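PDB 4XA9: gala protein type 1, 3 or 4 from Legionella pneumophila subsp. pneumophila, which acts as a leucine-rich-repeat effector that binds the N-terminal domain of the effector RavJ and may bind small GTPases and act as a GTPase activator. Local coordinates for residues A115-L120 with N139-D144. Residue numbers count along the deposited sequence, not the author numbering.
Sequences AKLITL and NLKKID
Two consecutive leucine-rich repeats meet edge to edge, their parallel strands in register: T119 pairs with K142 (CA–CA 4.7 Å) and L120 with I143 (4.9 Å). I118 and K141 precede the strands with helix-like angles (-105/-41 and -91/-30), whereas 119-120 and 142-144 are extended. The K141 conformation points its own amide and that of K142 at one carbonyl: I118 O accepts from K141 N (2.9 Å) and K142 N (3.2 Å). L120 N donates to K142 O (2.9 Å) and D144 N to L120 O (2.9 Å). Two CA–H···O contacts reinforce the ladder, T119 CA–K142 O (3.4 Å) and I143 CA–L120 O (3.3 Å). Before the strands, a water lies 2.8 Å from L117 O and makes a weak 3.5 Å bond with N139 N.

L117 and L140 (both mt) and L120 (tp) join I143 on the inner, helix-facing side, in the first two leucine positions of the LxxLxL motif. L140 CD2 sits 3.6 Å from L117 CB and 3.9 Å from L120 CB, and L111 of helix 104-113 packs on L117 and L120. T119 and the extended K142 (tttt) occupy the opposite face; K142 NZ bonds Y121 OH, D144 OD1 bonds C146 N, and D144 touches H31 of the partner chain. In the flanking repeats T94 bonds I118 and T119, and K165 and E166 bond K141. Most strand backbone polarity is thus met by neighbouring repeats, with water beside L117 O, leaving side chains to build the core on one face and T119 and K142 to present polar groups on the other.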
# COMPACT_ATOMS: atom_id res chain seq x y z
N ALA A 115 7.67 15.36 -21.51
CA ALA A 115 7.35 14.40 -22.57
C ALA A 115 8.30 13.20 -22.57
O ALA A 115 8.06 12.21 -23.26
CB ALA A 115 7.37 15.08 -23.92
N LYS A 116 9.38 13.29 -21.80
CA LYS A 116 10.34 12.19 -21.70
C LYS A 116 9.71 11.00 -20.95
O LYS A 116 9.98 9.84 -21.27
CB LYS A 116 11.62 12.66 -21.01
CG LYS A 116 12.76 11.65 -21.00
CD LYS A 116 13.25 11.37 -22.40
CE LYS A 116 14.45 10.43 -22.39
NZ LYS A 116 14.93 10.13 -23.77
N LEU A 117 8.86 11.31 -19.98
CA LEU A 117 8.25 10.28 -19.13
C LEU A 117 7.33 9.32 -19.88
O LEU A 117 6.40 9.73 -20.58
CB LEU A 117 7.46 10.93 -18.00
CG LEU A 117 8.25 11.38 -16.77
CD1 LEU A 117 7.29 11.77 -15.65
CD2 LEU A 117 9.22 10.29 -16.32
N ILE A 118 7.58 8.03 -19.69
CA ILE A 118 6.73 6.98 -20.24
C ILE A 118 5.85 6.36 -19.15
O ILE A 118 4.67 6.08 -19.37
CB ILE A 118 7.56 5.87 -20.90
CG1 ILE A 118 8.55 6.46 -21.91
CG2 ILE A 118 6.65 4.87 -21.59
CD1 ILE A 118 9.46 5.42 -22.53
N THR A 119 6.44 6.14 -17.97
CA THR A 119 5.73 5.51 -16.86
C THR A 119 5.87 6.32 -15.58
O THR A 119 6.98 6.69 -15.19
CB THR A 119 6.24 4.09 -16.61
OG1 THR A 119 5.95 3.26 -17.74
CG2 THR A 119 5.60 3.49 -15.37
N LEU A 120 4.75 6.59 -14.92
CA LEU A 120 4.77 7.34 -13.66
C LEU A 120 3.99 6.64 -12.55
O LEU A 120 2.79 6.37 -12.68
CB LEU A 120 4.20 8.75 -13.87
CG LEU A 120 4.10 9.62 -12.62
CD1 LEU A 120 5.48 9.90 -12.04
CD2 LEU A 120 3.37 10.92 -12.90
N ASN A 139 2.05 12.74 -22.08
CA ASN A 139 2.33 11.69 -23.05
C ASN A 139 2.59 10.34 -22.38
O ASN A 139 3.14 9.43 -22.99
CB ASN A 139 3.53 12.07 -23.92
CG ASN A 139 3.21 13.19 -24.91
OD1 ASN A 139 2.09 13.28 -25.42
ND2 ASN A 139 4.18 14.04 -25.18
N LEU A 140 2.19 10.23 -21.11
CA LEU A 140 2.42 9.02 -20.33
C LEU A 140 1.69 7.81 -20.91
O LEU A 140 0.53 7.92 -21.33
CB LEU A 140 1.99 9.24 -18.88
CG LEU A 140 2.91 10.16 -18.07
CD1 LEU A 140 2.23 10.65 -16.80
CD2 LEU A 140 4.21 9.42 -17.74
N LYS A 141 2.37 6.67 -20.95
CA LYS A 141 1.75 5.43 -21.38
C LYS A 141 1.16 4.67 -20.19
O LYS A 141 0.17 3.95 -20.33
CB LYS A 141 2.76 4.56 -22.12
CG LYS A 141 3.20 5.16 -23.45
CD LYS A 141 3.91 4.12 -24.31
CE LYS A 141 4.19 4.67 -25.70
NZ LYS A 141 4.56 3.58 -26.65
N LYS A 142 1.77 4.84 -19.02
CA LYS A 142 1.30 4.18 -17.80
C LYS A 142 1.33 5.13 -16.61
O LYS A 142 2.34 5.80 -16.37
CB LYS A 142 2.15 2.94 -17.49
CG LYS A 142 1.82 2.30 -16.14
CD LYS A 142 2.66 1.05 -15.89
CE LYS A 142 2.32 0.43 -14.54
NZ LYS A 142 3.08 -0.83 -14.29
N ILE A 143 0.23 5.18 -15.87
CA ILE A 143 0.16 5.97 -14.64
C ILE A 143 -0.48 5.16 -13.52
O ILE A 143 -1.53 4.53 -13.71
CB ILE A 143 -0.65 7.28 -14.80
CG1 ILE A 143 -0.51 7.87 -16.21
CG2 ILE A 143 -0.21 8.33 -13.77
CD1 ILE A 143 -1.24 9.20 -16.37
N ASP A 144 0.15 5.17 -12.35
CA ASP A 144 -0.41 4.57 -11.15
C ASP A 144 -0.70 5.69 -10.16
O ASP A 144 0.21 6.38 -9.70
CB ASP A 144 0.56 3.55 -10.55
CG ASP A 144 -0.08 2.69 -9.46
OD1 ASP A 144 -0.97 3.19 -8.73
OD2 ASP A 144 0.33 1.51 -9.31
O HOH W 1 5.15 12.28 -20.57